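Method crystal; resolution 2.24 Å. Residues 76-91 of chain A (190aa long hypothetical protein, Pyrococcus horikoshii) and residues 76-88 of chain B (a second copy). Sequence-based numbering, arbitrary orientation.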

# COMPACT_ATOMS: atom_id res chain seq x y z
N PHE A 76 -8.43 5.91 -10.46
CA PHE A 76 -7.16 5.22 -10.41
C PHE A 76 -6.42 5.67 -9.17
O PHE A 76 -5.46 6.44 -9.24
CB PHE A 76 -6.35 5.48 -11.68
CG PHE A 76 -7.00 4.92 -12.92
CD1 PHE A 76 -8.02 5.61 -13.56
CD2 PHE A 76 -6.62 3.68 -13.42
CE1 PHE A 76 -8.66 5.07 -14.67
CE2 PHE A 76 -7.26 3.13 -14.52
CZ PHE A 76 -8.28 3.82 -15.15
N TRP A 77 -6.93 5.22 -8.02
CA TRP A 77 -6.34 5.51 -6.72
C TRP A 77 -5.93 4.13 -6.20
O TRP A 77 -6.12 3.13 -6.90
CB TRP A 77 -7.38 6.14 -5.78
CG TRP A 77 -8.01 7.43 -6.31
CD1 TRP A 77 -7.67 8.09 -7.46
CD2 TRP A 77 -9.04 8.23 -5.68
NE1 TRP A 77 -8.42 9.24 -7.58
CE2 TRP A 77 -9.28 9.35 -6.52
CE3 TRP A 77 -9.80 8.10 -4.51
CZ2 TRP A 77 -10.21 10.35 -6.21
CZ3 TRP A 77 -10.74 9.10 -4.19
CH2 TRP A 77 -10.95 10.20 -5.05
N HIS A 78 -5.37 4.06 -5.01
CA HIS A 78 -4.98 2.78 -4.45
C HIS A 78 -6.20 1.86 -4.42
O HIS A 78 -7.21 2.18 -3.79
CB HIS A 78 -4.44 2.94 -3.03
CG HIS A 78 -3.76 1.71 -2.51
ND1 HIS A 78 -3.46 1.53 -1.18
CD2 HIS A 78 -3.33 0.60 -3.16
CE1 HIS A 78 -2.86 0.36 -1.03
NE2 HIS A 78 -2.77 -0.22 -2.21
N PRO A 79 -6.14 0.71 -5.11
CA PRO A 79 -7.29 -0.20 -5.10
C PRO A 79 -7.53 -0.78 -3.72
O PRO A 79 -7.07 -1.87 -3.41
CB PRO A 79 -6.91 -1.27 -6.12
CG PRO A 79 -5.91 -0.57 -7.01
CD PRO A 79 -5.10 0.23 -6.02
N ASP A 80 -8.26 -0.04 -2.89
CA ASP A 80 -8.57 -0.45 -1.53
C ASP A 80 -10.09 -0.68 -1.47
O ASP A 80 -10.86 0.24 -1.73
CB ASP A 80 -8.17 0.69 -0.59
CG ASP A 80 -8.25 0.32 0.87
OD1 ASP A 80 -9.29 -0.20 1.32
OD2 ASP A 80 -7.25 0.57 1.58
N ILE A 81 -10.52 -1.89 -1.14
CA ILE A 81 -11.95 -2.17 -1.05
C ILE A 81 -12.67 -1.23 -0.06
O ILE A 81 -13.80 -0.82 -0.31
CB ILE A 81 -12.23 -3.69 -0.70
CG1 ILE A 81 -11.39 -4.14 0.50
CG2 ILE A 81 -11.92 -4.59 -1.90
CD1 ILE A 81 -11.94 -3.71 1.82
N LEU A 82 -12.02 -0.87 1.04
CA LEU A 82 -12.63 0.04 2.01
C LEU A 82 -12.87 1.42 1.43
O LEU A 82 -13.91 2.05 1.67
CB LEU A 82 -11.76 0.15 3.27
CG LEU A 82 -11.83 -1.12 4.13
CD1 LEU A 82 -10.74 -1.10 5.20
CD2 LEU A 82 -13.23 -1.22 4.76
N LEU A 83 -11.90 1.90 0.66
CA LEU A 83 -12.03 3.20 0.02
C LEU A 83 -13.17 3.14 -0.99
O LEU A 83 -13.98 4.07 -1.11
CB LEU A 83 -10.72 3.58 -0.69
CG LEU A 83 -10.80 4.84 -1.54
CD1 LEU A 83 -11.33 5.97 -0.69
CD2 LEU A 83 -9.43 5.17 -2.13
N ALA A 84 -13.25 2.05 -1.74
CA ALA A 84 -14.32 1.91 -2.72
C ALA A 84 -15.67 1.96 -2.02
O ALA A 84 -16.59 2.66 -2.48
CB ALA A 84 -14.16 0.60 -3.50
N SER A 85 -15.80 1.23 -0.91
CA SER A 85 -17.05 1.17 -0.15
C SER A 85 -17.44 2.50 0.50
O SER A 85 -18.62 2.87 0.51
CB SER A 85 -16.96 0.10 0.93
OG SER A 85 -18.17 -0.01 1.67
N SER A 86 -16.47 3.22 1.03
CA SER A 86 -16.74 4.50 1.68
C SER A 86 -17.21 5.51 0.65
O SER A 86 -18.19 6.23 0.84
CB SER A 86 -15.49 5.04 2.39
OG SER A 86 -15.08 4.17 3.43
N LEU A 87 -16.48 5.55 -0.46
CA LEU A 87 -16.78 6.48 -1.53
C LEU A 87 -18.18 6.21 -2.10
O LEU A 87 -18.97 7.13 -2.32
CB LEU A 87 -15.72 6.35 -2.61
CG LEU A 87 -15.44 7.56 -3.49
CD1 LEU A 87 -15.47 8.84 -2.68
CD2 LEU A 87 -14.08 7.37 -4.13
N GLN A 88 -18.48 4.94 -2.33
CA GLN A 88 -19.79 4.58 -2.86
C GLN A 88 -20.90 5.15 -1.98
O GLN A 88 -21.82 5.82 -2.48
CB GLN A 88 -19.96 3.06 -2.93
CG GLN A 88 -21.32 2.60 -3.41
CD GLN A 88 -21.69 1.23 -2.86
OE1 GLN A 88 -21.35 0.89 -1.72
NE2 GLN A 88 -22.42 0.45 -3.65
N LYS A 89 -20.83 4.92 -0.67
CA LYS A 89 -21.88 5.40 0.20
C LYS A 89 -21.96 6.91 0.36
O LYS A 89 -23.04 7.46 0.61
CB LYS A 89 -21.83 4.65 1.54
CG LYS A 89 -22.41 3.23 1.35
CD LYS A 89 -22.13 2.26 2.50
CE LYS A 89 -20.78 1.56 2.36
NZ LYS A 89 -20.65 0.76 1.09
N LEU A 90 -20.85 7.60 0.16
CA LEU A 90 -20.87 9.05 0.22
C LEU A 90 -21.66 9.52 -1.02
O LEU A 90 -22.53 10.40 -0.94
CB LEU A 90 -19.44 9.59 0.18
CG LEU A 90 -19.31 11.11 0.02
CD1 LEU A 90 -19.95 11.84 1.20
CD2 LEU A 90 -17.83 11.44 -0.09
N LEU A 91 -21.36 8.93 -2.18
CA LEU A 91 -22.04 9.29 -3.42
C LEU A 91 -23.56 9.04 -3.29
O LEU A 91 -24.39 9.90 -3.63
CB LEU A 91 -21.44 8.48 -4.59
CG LEU A 91 -19.98 8.80 -4.94
CD1 LEU A 91 -19.49 7.94 -6.10
CD2 LEU A 91 -19.86 10.27 -5.30
N PHE B 76 -7.54 1.78 12.22
CA PHE B 76 -6.25 1.22 11.85
C PHE B 76 -6.38 0.52 10.49
O PHE B 76 -6.21 -0.69 10.39
CB PHE B 76 -5.74 0.27 12.95
CG PHE B 76 -5.51 0.96 14.27
CD1 PHE B 76 -6.58 1.28 15.10
CD2 PHE B 76 -4.24 1.44 14.61
CE1 PHE B 76 -6.40 2.07 16.25
CE2 PHE B 76 -4.05 2.24 15.76
CZ PHE B 76 -5.14 2.57 16.56
N TRP B 77 -6.73 1.30 9.47
CA TRP B 77 -6.86 0.82 8.09
C TRP B 77 -5.63 1.42 7.43
O TRP B 77 -4.86 2.11 8.09
CB TRP B 77 -8.12 1.38 7.44
CG TRP B 77 -9.36 1.00 8.17
CD1 TRP B 77 -9.46 0.12 9.21
CD2 TRP B 77 -10.71 1.38 7.84
NE1 TRP B 77 -10.77 -0.08 9.54
CE2 TRP B 77 -11.57 0.69 8.73
CE3 TRP B 77 -11.27 2.25 6.91
CZ2 TRP B 77 -12.96 0.80 8.67
CZ3 TRP B 77 -12.66 2.37 6.85
CH2 TRP B 77 -13.49 1.66 7.74
N HIS B 78 -5.44 1.18 6.14
CA HIS B 78 -4.30 1.74 5.43
C HIS B 78 -4.37 3.25 5.59
O HIS B 78 -5.39 3.86 5.26
CB HIS B 78 -4.35 1.41 3.94
CG HIS B 78 -3.11 1.82 3.21
ND1 HIS B 78 -3.08 2.07 1.86
CD2 HIS B 78 -1.84 2.01 3.65
CE1 HIS B 78 -1.85 2.40 1.49
NE2 HIS B 78 -1.08 2.37 2.56
N PRO B 79 -3.29 3.88 6.10
CA PRO B 79 -3.21 5.33 6.30
C PRO B 79 -3.28 6.11 5.00
O PRO B 79 -2.29 6.72 4.59
CB PRO B 79 -1.87 5.51 7.00
CG PRO B 79 -1.65 4.18 7.68
CD PRO B 79 -2.09 3.21 6.62
N ASP B 80 -4.43 6.09 4.34
CA ASP B 80 -4.60 6.79 3.08
C ASP B 80 -5.41 8.08 3.28
O ASP B 80 -6.54 8.04 3.79
CB ASP B 80 -5.30 5.87 2.07
CG ASP B 80 -5.33 6.45 0.66
OD1 ASP B 80 -5.50 7.68 0.51
OD2 ASP B 80 -5.19 5.66 -0.30
N ILE B 81 -4.85 9.21 2.89
CA ILE B 81 -5.56 10.48 3.02
C ILE B 81 -6.88 10.52 2.23
O ILE B 81 -7.84 11.16 2.65
CB ILE B 81 -4.68 11.67 2.56
CG1 ILE B 81 -4.19 11.45 1.12
CG2 ILE B 81 -3.50 11.85 3.51
CD1 ILE B 81 -3.42 12.65 0.51
N LEU B 82 -6.93 9.85 1.07
CA LEU B 82 -8.16 9.86 0.29
C LEU B 82 -9.27 9.11 1.05
O LEU B 82 -10.43 9.52 1.05
CB LEU B 82 -7.93 9.21 -1.08
CG LEU B 82 -7.31 10.15 -2.12
CD1 LEU B 82 -6.81 9.38 -3.33
CD2 LEU B 82 -8.34 11.19 -2.52
N LEU B 83 -8.88 8.04 1.73
CA LEU B 83 -9.83 7.26 2.51
C LEU B 83 -10.28 8.04 3.74
O LEU B 83 -11.46 8.01 4.11
CB LEU B 83 -9.19 5.94 2.94
CG LEU B 83 -10.01 5.05 3.88
CD1 LEU B 83 -11.41 4.88 3.33
CD2 LEU B 83 -9.32 3.71 4.03
N ALA B 84 -9.36 8.74 4.37
CA ALA B 84 -9.70 9.51 5.55
C ALA B 84 -10.67 10.61 5.14
O ALA B 84 -11.65 10.89 5.83
CB ALA B 84 -8.43 10.13 6.19
N SER B 85 -10.40 11.22 3.99
CA SER B 85 -11.25 12.29 3.50
C SER B 85 -12.65 11.82 3.09
O SER B 85 -13.63 12.46 3.43
CB SER B 85 -10.57 13.00 2.33
OG SER B 85 -11.41 14.04 1.84
N SER B 86 -12.75 10.72 2.37
CA SER B 86 -14.06 10.24 1.95
C SER B 86 -14.89 9.74 3.15
O SER B 86 -16.08 10.06 3.29
CB SER B 86 -13.90 9.13 0.91
OG SER B 86 -13.07 8.11 1.41
N LEU B 87 -14.27 8.95 4.01
CA LEU B 87 -14.95 8.41 5.18
C LEU B 87 -15.45 9.55 6.05
O LEU B 87 -16.55 9.50 6.63
CB LEU B 87 -13.99 7.52 5.97
CG LEU B 87 -14.59 6.65 7.06
CD1 LEU B 87 -15.69 5.75 6.51
CD2 LEU B 87 -13.49 5.82 7.64
N GLN B 88 -14.65 10.59 6.14
CA GLN B 88 -15.02 11.76 6.91
C GLN B 88 -16.31 12.33 6.41
O GLN B 88 -17.27 12.51 7.16
CB GLN B 88 -13.98 12.87 6.80
CG GLN B 88 -14.53 14.25 7.19
CD GLN B 88 -13.58 15.39 6.84
OE1 GLN B 88 -13.06 15.46 5.73
NE2 GLN B 88 -13.37 16.30 7.79
O HOH W 1 -5.60 6.31 -2.92
O HOH W 2 -7.63 0.03 4.34

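When two copies of one chain pack about an approximate twofold relation, each favorable contact tends to occur twice, and side-chain rotamers are largely repeated from copy to copy. The present pair illustrates the principle and its limits. The two helices run with their N-to-C directions only 30° apart and approach to 8.6 Å between axes, close enough for L83(A) and L83(B) to bring their CA atoms within 5.2 Å. The 681 Å² buried between the stretches is covered without a single clear direct hydrogen bond across them.

L83(A) and L83(B) show how a rotamer can redirect a side chain. In both copies the CA-to-CB bond points sideways, yet chi1 near t and chi2 near p bring the end of the side chain nearer the partner. CD1 of L83(A) consequently lies 3.8 Å from CA of L83(B) and 3.5 Å from OG of S86(B), while CD1 of L83(A) and CD1 of L83(B) are 4.2 Å apart. L82(A) and L82(B), by contrast, already point toward the other copy, and their m,t conformation extends a methyl over an indole. CD1 of L82(B) sits 3.4 Å from CD2 of W77(A), over the ring face; in the reciprocal contact CD1 of L82(A) is 3.6 Å from CD2 of W77(B). Each methyl thus lies near CD2, an atom common to both rings of the indole: CD1 of L82(B) is 3.8 Å from the six-membered ring centroid of W77(A), and CD1 of L82(A) 3.9 Å from the five-membered ring centroid of W77(B). Both tryptophans keep chi1 at m and chi2 near 0°.

S86(A) and S86(B) are where the symmetry visibly breaks. S86(A) adopts m and S86(B) adopts p. In the m conformation OG of S86(A) donates to O of L82(A) at 3.0 Å, satisfying the hydroxyl within its own helix, and the same oxygen packs 3.5 Å from CD1 of L87(B). Both serines point toward the partner stretch, and CB of S86(A) lies 4.0 Å from OG of S86(B). Small side chains here accompany a close approach of the backbones, with CA of S86(A) 5.5 Å from CA of L87(B) and CA of L87(A) 5.8 Å from CA of S86(B).

At the helix starts, D80(A) and D80(B) serve two purposes in their t rotamer. OD1 of D80(B) accepts from N of L82(B) at 2.7 Å; OD1 of D80(A) accepts weakly from N of L82(A) at 2.8 Å and from N of L83(A) at 3.4 Å. These capping bonds occupy one carboxylate oxygen and leave OD2 facing the partner, where a water bridges the chains: water 1 donates to OD2 of D80(B) at 2.7 Å and accepts from N of H78(A) at 3.1 Å, and water 2 repeats this between OD2 of D80(A), at 2.8 Å, and N of H78(B), at 3.1 Å.

Between these bridges the histidines, both t, meet rim to rim with planes at 78° and ND1 of H78(A) 3.1 Å from ND1 of H78(B). Whether a proton is shared there remains open, and H78(B) is poorly ordered.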